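Local coordinates for protein importin subunit beta-1 (Saccharomyces cerevisiae, PDB 5OWU) that carries proteins into the nucleus as importin beta, pairing with importin alpha, which recognises the classical nuclear localization signal in cargo, at residues Gln19-Arg22 with Leu23-Thr27; Gln28-Lys31 with Leu32-Asp35; Pro491-Asn494 with Phe495-Ala498; Ile542-Phe545 with Val546-Leu550. All coordinates share one frame; numbering follows the deposited sequence.

Contact 1 of 4, residues Gln19-Arg22 with Leu23-Thr27; sequences QNIR and LTSET
The carboxylate of Glu26 folds back toward the carbonyl of Arg22, with Glu26 CD 3.6 Å from Arg22 O, while the guanidinium of Arg22 turns the other way and sets one face against the CA of Gln19. Both belong to the opening turns of helix 19-35 in the first HEAT repeat, and their opposite charges stay apart. The arginine bends at its third torsion (chi3 -64°), which brings the guanidinium back over Gln19; its NH1 bonds to the carbonyl of Ser16, in the turn that precedes the helix. Asp18 adds weak bonds to the amides of Asn20 and Ile21.

Two threonines give these turns their local character, because the hydroxyls of Thr24 and Thr27 each curl back to the carbonyl four residues earlier. In the first case Asn20 O takes both the amide, at 2.9 Å to Thr24 N, and the hydroxyl, at 3.1 Å to Thr24 OG1, the latter sitting 41° out of the carbonyl plane. Ser25 is buried against Asn12 and Ser13 of helix 3-15, and its OG lies 2.9 Å from Ile21 O, although the proton has another acceptor within range and the bond is not settled. Main-chain bonds also run from Leu23, Ser25 and Glu26 to Gln19, Ile21 and Arg22. The threonine pattern recurs a little further along, where Thr27 N and Thr27 OG1 close on Leu23 O from opposite faces of its plane, the hydroxyl at 3.0 Å from that oxygen.

Contact 2 of 4, residues Gln28-Lys31 with Leu32-Asp35; sequences QLKK and LSND
Lys30 O is gripped twice, by the hydroxyl of Ser33 at 2.8 Å from OG and by the amide of Asn34 at 2.9 Å from N. The serine can do this because its OG is turned between the backbone N and the carbonyl carbon (chi1 87°), which aims it at the carbonyl three residues back. Such a bond gives a buried hydroxyl an acceptor within its own helix.

One residue on, the pattern changes to charge. Lys31 reaches along the helix to Asp35, and its NZ forms a salt bridge 2.9 Å from Asp35 OD2, meeting that oxygen nearly end-on to its C-O bond. The lysine is extended until its last torsion, where a kink (chi4 60°) brings the ammonium over to the carboxylate. The same OD2 also lies 3.2 Å from Lys31 CG, so the carboxylate rests against the aliphatic part of the chain as well as its tip. Asp35 is drawn close to the backbone too: its N bonds to Lys31 O, while Asp35 OD2 stands 3.2 Å from Lys31 O, an approach of two acceptors whose repulsion the ammonium on OD2 may partly offset. A weak bond from Asn34 ND2 to Asp35 OD1 ties the other carboxylate oxygen.

The last two turns of helix 19-35 are wedged between its neighbours. Leu29 and Leu32 bear on Phe6 of helix 3-15, and Leu32 and Ser33 meet Phe40 of helix 37-48, while the charged pair lies on the exposed side.

Contact 3 of 4, residues Pro491-Asn494 with Phe495-Ala498; sequences PIYN and FYPA
Tyr496 presents one face of its ring to Tyr493 CD1, which comes 3.5 Å from Tyr496 CE1. The two side chains run side by side in the same direction, their centroids 5.1 Å apart, but the planes are inclined at 43°, so the pair is oblique. Ile492 supports both rings: its CG2 lies over the centre of one face of Tyr493, and its carbonyl oxygen sits in the plane of the Tyr496 ring, at the edge. The first torsion of Tyr496 (chi1 -119°) departs from the staggered values, consistent with the ring being placed by its neighbours. Both phenols then end on helix 516-530, Tyr493 OH at the carbonyl of Tyr530 and Tyr496 OH at that of Met527.

Phe495 points elsewhere, beside the Pro491 carbonyl, obliquely, with CD2 3.6 Å from Pro491 O, and fits among Leu452, Pro453 and Val456 of helix 452-463. The backbone between the rings is tightly wound: Phe495 N bonds to Ile492 O at 2.9 Å and Tyr496 N to Tyr493 O at 3.0 Å, each donor standing well above the plane of its carbonyl. Pro497 has no N-H to give. Separately, a water stands in place of a direct helix bond, donating to Asn494 O at 3.2 Å and accepting from Ala498 N at 3.1 Å. Bonds to the carbonyl three residues back, as in a 3-10 turn, thus lead into a helix with a proline in its first turn, where a missing N-H costs no helix bond, at the entrance to HEAT repeat 12.

Contact 4 of 4, residues Ile542-Phe545 with Val546-Leu550; sequences ISTF and VMDKL
Phe545 leaves the helix with its CB tucked against Val546 N, 3.2 Å away, and its ring then meets a methyl near CD2 and CE2 and an aliphatic chain near CE1 and CZ, both on the same side of the ring plane. CD2 comes 3.7 Å from Val546 CG1, and CE2 continues past the same methyl. Round the ring, CE1 reaches to 4.0 Å from Lys549 CD, while CZ touches both CG and CD of that lysine. Lys549 CB lies over that ring face, and the two side chains run alongside each other, pointing the same way. Both have CG anti to the backbone N (chi1 162° for Phe545), which starts them in the same direction, and the lysine then bends at its second torsion (chi2 72°). Phe545 goes on to Ile504 and Ala507 of helix 496-507 and to Leu524 of helix 516-530.

On another side of helix 536-553, Met547 doubles back on Ser543. A bend at its last torsion (chi3 -55°) brings Met547 CE to 3.4 Å from Ser543 OG. Beneath these side chains the backbone is regular: Met547 N bonds to Ser543 O at 3.1 Å and Lys549 N to Phe545 O at 2.8 Å. Ile542 and Val546 add a looser methyl contact, 4.3 Å between Ile542 CG2 and Val546 CG1.

The lysine is therefore used in two parts. Its methylenes serve as apolar cover for the phenylalanine, and its NZ, on a residue that is buried overall, bonds to two amide oxygens, of Asn508 and Gln552.

In the fold
The four contacts fall into two pairs at distant parts of the solenoid. Contacts 1 and 2 share helix 19-35, their centres 13 Å apart; contacts 3 and 4 have centres 20 Å apart. About 67 Å separates the centres of contacts 1 and 3. Contact 1 is a surface contact, the others partly buried. The chemistry differs accordingly: hydroxyls curling back to carbonyls in contact 1, a serine bond and a salt bridge in contact 2, aromatic rings and turn bonds in contact 3, apolar groups and lysine methylenes in contact 4. Helix 496-507 carries contact 3 from Tyr496 on and is touched by Ile542 and Phe545 of contact 4; helix 516-530 receives the phenols of contact 3 and those same two side chains.

Contact 1 of 4, residues Gln19-Arg22 with Leu23-Thr27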
loop_
_atom_site.group_PDB
_atom_site.type_symbol
_atom_site.label_atom_id
_atom_site.label_comp_id
_atom_site.label_asym_id
_atom_site.label_seq_id
_atom_site.Cartn_x
_atom_site.Cartn_y
_atom_site.Cartn_z
ATOM N N GLN A 19 38.930 -3.550 -1.789
ATOM C CA GLN A 19 37.815 -2.622 -1.934
ATOM C C GLN A 19 38.232 -1.344 -2.654
ATOM O O GLN A 19 37.445 -0.774 -3.424
ATOM C CB GLN A 19 37.245 -2.300 -0.552
ATOM C CG GLN A 19 35.845 -1.718 -0.574
ATOM C CD GLN A 19 35.286 -1.510 0.820
ATOM O OE1 GLN A 19 35.957 -1.780 1.819
ATOM N NE2 GLN A 19 34.048 -1.031 0.895
ATOM N N ASN A 20 39.467 -0.884 -2.428
ATOM C CA ASN A 20 39.970 0.291 -3.137
ATOM C C ASN A 20 39.919 0.074 -4.640
ATOM O O ASN A 20 39.460 0.941 -5.389
ATOM C CB ASN A 20 41.406 0.604 -2.718
ATOM C CG ASN A 20 41.610 0.541 -1.228
ATOM O OD1 ASN A 20 40.733 0.922 -0.450
ATOM N ND2 ASN A 20 42.776 0.043 -0.815
ATOM N N ILE A 21 40.413 -1.079 -5.099
ATOM C CA ILE A 21 40.418 -1.379 -6.525
ATOM C C ILE A 21 38.993 -1.498 -7.055
ATOM O O ILE A 21 38.706 -1.092 -8.188
ATOM C CB ILE A 21 41.247 -2.651 -6.789
ATOM C CG1 ILE A 21 42.726 -2.371 -6.495
ATOM C CG2 ILE A 21 41.066 -3.144 -8.235
ATOM C CD1 ILE A 21 43.654 -3.564 -6.677
ATOM N N ARG A 22 38.074 -2.040 -6.251
ATOM C CA ARG A 22 36.682 -2.128 -6.687
ATOM C C ARG A 22 36.103 -0.744 -6.936
ATOM O O ARG A 22 35.445 -0.505 -7.957
ATOM C CB ARG A 22 35.834 -2.870 -5.651
ATOM C CG ARG A 22 36.188 -4.337 -5.481
ATOM C CD ARG A 22 34.987 -5.173 -5.042
ATOM N NE ARG A 22 34.464 -4.806 -3.724
ATOM C CZ ARG A 22 34.952 -5.255 -2.566
ATOM N NH1 ARG A 22 35.992 -6.076 -2.555
ATOM N NH2 ARG A 22 34.407 -4.880 -1.414
ATOM N N LEU A 23 36.331 0.185 -6.003
ATOM C CA LEU A 23 35.757 1.519 -6.153
ATOM C C LEU A 23 36.442 2.291 -7.276
ATOM O O LEU A 23 35.779 2.996 -8.043
ATOM C CB LEU A 23 35.847 2.282 -4.833
ATOM C CG LEU A 23 35.216 3.676 -4.819
ATOM C CD1 LEU A 23 33.703 3.603 -5.000
ATOM C CD2 LEU A 23 35.577 4.397 -3.528
ATOM N N THR A 24 37.768 2.179 -7.383
ATOM C CA THR A 24 38.483 2.796 -8.497
ATOM C C THR A 24 37.944 2.305 -9.835
ATOM O O THR A 24 37.764 3.093 -10.774
ATOM C CB THR A 24 39.978 2.495 -8.381
ATOM O OG1 THR A 24 40.522 3.212 -7.268
ATOM C CG2 THR A 24 40.730 2.897 -9.649
ATOM N N SER A 25 37.685 1.001 -9.941
ATOM C CA SER A 25 37.160 0.448 -11.184
ATOM C C SER A 25 35.746 0.946 -11.460
ATOM O O SER A 25 35.416 1.284 -12.605
ATOM C CB SER A 25 37.198 -1.076 -11.119
ATOM O OG SER A 25 38.536 -1.536 -11.016
ATOM N N GLU A 26 34.895 0.997 -10.428
ATOM C CA GLU A 26 33.535 1.497 -10.612
ATOM C C GLU A 26 33.543 2.958 -11.045
ATOM O O GLU A 26 32.764 3.365 -11.919
ATOM C CB GLU A 26 32.730 1.321 -9.321
ATOM C CG GLU A 26 32.009 -0.017 -9.218
ATOM C CD GLU A 26 31.885 -0.532 -7.783
ATOM O OE1 GLU A 26 31.748 0.297 -6.855
ATOM O OE2 GLU A 26 31.932 -1.770 -7.583
ATOM N N THR A 27 34.421 3.761 -10.445
ATOM C CA THR A 27 34.526 5.162 -10.829
ATOM C C THR A 27 34.973 5.293 -12.277
ATOM O O THR A 27 34.412 6.093 -13.034
ATOM C CB THR A 27 35.492 5.892 -9.893
ATOM O OG1 THR A 27 35.002 5.817 -8.547
ATOM C CG2 THR A 27 35.643 7.364 -10.291
#

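Contact 2 of 4, residues Gln28-Lys31 with Leu32-Asp35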
loop_
_atom_site.group_PDB
_atom_site.type_symbol
_atom_site.label_atom_id
_atom_site.label_comp_id
_atom_site.label_asym_id
_atom_site.label_seq_id
_atom_site.Cartn_x
_atom_site.Cartn_y
_atom_site.Cartn_z
ATOM N N GLN A 28 35.972 4.510 -12.691
ATOM C CA GLN A 28 36.449 4.626 -14.065
ATOM C C GLN A 28 35.377 4.183 -15.059
ATOM O O GLN A 28 35.237 4.776 -16.137
ATOM C CB GLN A 28 37.731 3.816 -14.242
ATOM C CG GLN A 28 38.566 4.253 -15.435
ATOM C CD GLN A 28 39.866 3.479 -15.548
ATOM O OE1 GLN A 28 40.455 3.081 -14.541
ATOM N NE2 GLN A 28 40.316 3.254 -16.779
ATOM N N LEU A 29 34.593 3.161 -14.708
ATOM C CA LEU A 29 33.507 2.728 -15.585
ATOM C C LEU A 29 32.456 3.820 -15.737
ATOM O O LEU A 29 32.064 4.172 -16.858
ATOM C CB LEU A 29 32.880 1.445 -15.041
ATOM C CG LEU A 29 33.768 0.206 -15.143
ATOM C CD1 LEU A 29 33.218 -0.906 -14.273
ATOM C CD2 LEU A 29 33.894 -0.253 -16.584
ATOM N N LYS A 30 31.982 4.371 -14.616
ATOM C CA LYS A 30 31.010 5.459 -14.698
ATOM C C LYS A 30 31.578 6.641 -15.480
ATOM O O LYS A 30 30.869 7.283 -16.267
ATOM C CB LYS A 30 30.590 5.888 -13.292
ATOM C CG LYS A 30 29.452 6.899 -13.246
ATOM C CD LYS A 30 28.113 6.274 -13.611
ATOM C CE LYS A 30 26.982 7.289 -13.494
ATOM N NZ LYS A 30 25.679 6.752 -13.994
ATOM N N LYS A 31 32.863 6.930 -15.291
ATOM C CA LYS A 31 33.479 8.060 -15.977
ATOM C C LYS A 31 33.507 7.840 -17.481
ATOM O O LYS A 31 33.299 8.783 -18.253
ATOM C CB LYS A 31 34.894 8.295 -15.447
ATOM C CG LYS A 31 35.784 9.165 -16.344
ATOM C CD LYS A 31 37.219 9.184 -15.828
ATOM C CE LYS A 31 38.174 9.793 -16.848
ATOM N NZ LYS A 31 37.825 11.201 -17.182
ATOM N N LEU A 32 33.783 6.615 -17.926
ATOM C CA LEU A 32 33.716 6.364 -19.360
ATOM C C LEU A 32 32.281 6.474 -19.864
ATOM O O LEU A 32 32.042 7.002 -20.957
ATOM C CB LEU A 32 34.303 4.996 -19.700
ATOM C CG LEU A 32 34.328 4.694 -21.206
ATOM C CD1 LEU A 32 35.220 5.686 -21.948
ATOM C CD2 LEU A 32 34.774 3.267 -21.490
ATOM N N SER A 33 31.306 5.995 -19.088
ATOM C CA SER A 33 29.922 6.141 -19.530
ATOM C C SER A 33 29.548 7.607 -19.679
ATOM O O SER A 33 28.742 7.955 -20.549
ATOM C CB SER A 33 28.961 5.452 -18.562
ATOM O OG SER A 33 28.574 6.312 -17.505
ATOM N N ASN A 34 30.122 8.482 -18.851
ATOM C CA ASN A 34 29.819 9.904 -18.981
ATOM C C ASN A 34 30.602 10.561 -20.114
ATOM O O ASN A 34 30.066 11.417 -20.827
ATOM C CB ASN A 34 30.101 10.630 -17.669
ATOM C CG ASN A 34 30.040 12.134 -17.825
ATOM O OD1 ASN A 34 28.958 12.716 -17.921
ATOM N ND2 ASN A 34 31.209 12.775 -17.868
ATOM N N ASP A 35 31.866 10.183 -20.301
ATOM C CA ASP A 35 32.717 10.909 -21.239
ATOM C C ASP A 35 32.533 10.414 -22.662
ATOM O O ASP A 35 32.622 11.205 -23.603
ATOM C CB ASP A 35 34.192 10.784 -20.847
ATOM C CG ASP A 35 34.496 11.402 -19.501
ATOM O OD1 ASP A 35 33.724 12.276 -19.050
ATOM O OD2 ASP A 35 35.515 11.006 -18.900
#

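Contact 3 of 4, residues Pro491-Asn494 with Phe495-Ala498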
loop_
_atom_site.group_PDB
_atom_site.type_symbol
_atom_site.label_atom_id
_atom_site.label_comp_id
_atom_site.label_asym_id
_atom_site.label_seq_id
_atom_site.Cartn_x
_atom_site.Cartn_y
_atom_site.Cartn_z
ATOM N N PRO A 491 -22.981 1.406 26.757
ATOM C CA PRO A 491 -22.900 0.334 27.766
ATOM C C PRO A 491 -21.473 -0.079 28.093
ATOM O O PRO A 491 -21.211 -0.533 29.219
ATOM C CB PRO A 491 -23.692 -0.812 27.118
ATOM C CG PRO A 491 -23.560 -0.577 25.647
ATOM C CD PRO A 491 -23.449 0.913 25.448
ATOM N N ILE A 492 -20.521 0.129 27.174
ATOM C CA ILE A 492 -19.186 -0.435 27.361
ATOM C C ILE A 492 -18.492 0.173 28.569
ATOM O O ILE A 492 -17.619 -0.463 29.177
ATOM C CB ILE A 492 -18.336 -0.258 26.087
ATOM C CG1 ILE A 492 -17.107 -1.171 26.132
ATOM C CG2 ILE A 492 -17.878 1.194 25.919
ATOM C CD1 ILE A 492 -17.423 -2.666 26.169
ATOM N N TYR A 493 -18.854 1.404 28.943
ATOM C CA TYR A 493 -18.165 2.050 30.055
ATOM C C TYR A 493 -18.442 1.341 31.373
ATOM O O TYR A 493 -17.575 1.331 32.256
ATOM C CB TYR A 493 -18.540 3.535 30.122
ATOM C CG TYR A 493 -17.986 4.298 28.935
ATOM C CD1 TYR A 493 -16.618 4.361 28.707
ATOM C CD2 TYR A 493 -18.826 4.922 28.022
ATOM C CE1 TYR A 493 -16.097 5.037 27.606
ATOM C CE2 TYR A 493 -18.318 5.597 26.922
ATOM C CZ TYR A 493 -16.951 5.654 26.722
ATOM O OH TYR A 493 -16.441 6.324 25.632
ATOM N N ASN A 494 -19.601 0.684 31.503
ATOM C CA ASN A 494 -19.840 -0.109 32.706
ATOM C C ASN A 494 -18.793 -1.200 32.889
ATOM O O ASN A 494 -18.592 -1.671 34.014
ATOM C CB ASN A 494 -21.233 -0.737 32.665
ATOM C CG ASN A 494 -22.343 0.294 32.713
ATOM O OD1 ASN A 494 -22.251 1.292 33.430
ATOM N ND2 ASN A 494 -23.402 0.057 31.950
ATOM N N PHE A 495 -18.113 -1.599 31.815
ATOM C CA PHE A 495 -17.109 -2.651 31.864
ATOM C C PHE A 495 -15.689 -2.113 31.801
ATOM O O PHE A 495 -14.745 -2.911 31.782
ATOM C CB PHE A 495 -17.335 -3.646 30.720
ATOM C CG PHE A 495 -18.696 -4.282 30.739
ATOM C CD1 PHE A 495 -18.940 -5.417 31.502
ATOM C CD2 PHE A 495 -19.733 -3.735 30.005
ATOM C CE1 PHE A 495 -20.200 -5.998 31.523
ATOM C CE2 PHE A 495 -20.990 -4.310 30.021
ATOM C CZ PHE A 495 -21.223 -5.440 30.786
ATOM N N TYR A 496 -15.513 -0.791 31.774
ATOM C CA TYR A 496 -14.166 -0.235 31.639
ATOM C C TYR A 496 -13.216 -0.736 32.720
ATOM O O TYR A 496 -12.121 -1.212 32.376
ATOM C CB TYR A 496 -14.237 1.297 31.631
ATOM C CG TYR A 496 -13.712 1.930 30.358
ATOM C CD1 TYR A 496 -14.339 1.709 29.141
ATOM C CD2 TYR A 496 -12.598 2.754 30.377
ATOM C CE1 TYR A 496 -13.875 2.289 27.983
ATOM C CE2 TYR A 496 -12.119 3.342 29.215
ATOM C CZ TYR A 496 -12.760 3.104 28.023
ATOM O OH TYR A 496 -12.288 3.684 26.865
ATOM N N PRO A 497 -13.555 -0.682 34.015
ATOM C CA PRO A 497 -12.619 -1.174 35.040
ATOM C C PRO A 497 -12.164 -2.601 34.769
ATOM O O PRO A 497 -10.963 -2.864 34.619
ATOM C CB PRO A 497 -13.428 -1.064 36.341
ATOM C CG PRO A 497 -14.429 0.020 36.064
ATOM C CD PRO A 497 -14.785 -0.124 34.606
ATOM N N ALA A 498 -13.124 -3.519 34.641
ATOM C CA ALA A 498 -12.782 -4.915 34.391
ATOM C C ALA A 498 -11.901 -5.051 33.153
ATOM O O ALA A 498 -10.804 -5.621 33.212
ATOM C CB ALA A 498 -14.059 -5.742 34.244
HETATM O O HOH W 1 -16.156 -3.400 35.139
#

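Contact 4 of 4, residues Ile542-Phe545 with Val546-Leu550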
loop_
_atom_site.group_PDB
_atom_site.type_symbol
_atom_site.label_atom_id
_atom_site.label_comp_id
_atom_site.label_asym_id
_atom_site.label_seq_id
_atom_site.Cartn_x
_atom_site.Cartn_y
_atom_site.Cartn_z
ATOM N N ILE A 542 -4.498 3.316 34.315
ATOM C CA ILE A 542 -3.588 3.097 33.193
ATOM C C ILE A 542 -2.333 3.936 33.381
ATOM O O ILE A 542 -1.203 3.447 33.242
ATOM C CB ILE A 542 -4.287 3.411 31.855
ATOM C CG1 ILE A 542 -5.479 2.475 31.642
ATOM C CG2 ILE A 542 -3.304 3.272 30.691
ATOM C CD1 ILE A 542 -6.367 2.867 30.465
ATOM N N SER A 543 -2.515 5.205 33.749
ATOM C CA SER A 543 -1.372 6.102 33.879
ATOM C C SER A 543 -0.372 5.536 34.878
ATOM O O SER A 543 0.797 5.283 34.546
ATOM C CB SER A 543 -1.858 7.487 34.302
ATOM O OG SER A 543 -0.767 8.348 34.571
ATOM N N THR A 544 -0.851 5.267 36.099
ATOM C CA THR A 544 -0.026 4.641 37.127
ATOM C C THR A 544 0.674 3.406 36.590
ATOM O O THR A 544 1.877 3.216 36.813
ATOM C CB THR A 544 -0.897 4.276 38.335
ATOM O OG1 THR A 544 -1.426 5.466 38.919
ATOM C CG2 THR A 544 -0.104 3.513 39.396
ATOM N N PHE A 545 -0.059 2.563 35.857
ATOM C CA PHE A 545 0.520 1.309 35.401
ATOM C C PHE A 545 1.677 1.558 34.446
ATOM O O PHE A 545 2.740 0.936 34.569
ATOM C CB PHE A 545 -0.544 0.433 34.734
ATOM C CG PHE A 545 0.036 -0.663 33.877
ATOM C CD1 PHE A 545 0.612 -1.782 34.452
ATOM C CD2 PHE A 545 0.025 -0.560 32.500
ATOM C CE1 PHE A 545 1.154 -2.782 33.662
ATOM C CE2 PHE A 545 0.560 -1.558 31.710
ATOM C CZ PHE A 545 1.125 -2.660 32.282
ATOM N N VAL A 546 1.507 2.478 33.491
ATOM C CA VAL A 546 2.519 2.573 32.445
ATOM C C VAL A 546 3.773 3.246 32.988
ATOM O O VAL A 546 4.893 2.773 32.762
ATOM C CB VAL A 546 1.962 3.284 31.195
ATOM C CG1 VAL A 546 0.869 2.424 30.551
ATOM C CG2 VAL A 546 1.451 4.689 31.519
ATOM N N MET A 547 3.607 4.317 33.764
ATOM C CA MET A 547 4.759 4.972 34.378
ATOM C C MET A 547 5.563 3.973 35.200
ATOM O O MET A 547 6.745 3.725 34.921
ATOM C CB MET A 547 4.287 6.165 35.216
ATOM C CG MET A 547 3.714 7.278 34.336
ATOM S SD MET A 547 3.239 8.817 35.147
ATOM C CE MET A 547 2.093 8.251 36.405
ATOM N N ASP A 548 4.919 3.341 36.187
ATOM C CA ASP A 548 5.579 2.288 36.952
ATOM C C ASP A 548 6.211 1.259 36.020
ATOM O O ASP A 548 7.368 0.861 36.198
ATOM C CB ASP A 548 4.574 1.620 37.894
ATOM C CG ASP A 548 4.011 2.580 38.940
ATOM O OD1 ASP A 548 4.178 3.809 38.789
ATOM O OD2 ASP A 548 3.384 2.100 39.910
ATOM N N LYS A 549 5.466 0.833 34.995
ATOM C CA LYS A 549 5.978 -0.215 34.120
ATOM C C LYS A 549 7.235 0.245 33.405
ATOM O O LYS A 549 8.203 -0.517 33.270
ATOM C CB LYS A 549 4.909 -0.631 33.113
ATOM C CG LYS A 549 5.245 -1.903 32.347
ATOM C CD LYS A 549 5.131 -3.127 33.250
ATOM C CE LYS A 549 5.573 -4.382 32.529
ATOM N NZ LYS A 549 5.449 -5.596 33.384
ATOM N N LEU A 550 7.250 1.496 32.946
ATOM C CA LEU A 550 8.463 2.005 32.328
ATOM C C LEU A 550 9.627 1.868 33.299
ATOM O O LEU A 550 10.685 1.324 32.954
ATOM C CB LEU A 550 8.265 3.458 31.891
ATOM C CG LEU A 550 9.404 4.123 31.118
ATOM C CD1 LEU A 550 9.723 3.346 29.854
ATOM C CD2 LEU A 550 9.056 5.580 30.792
#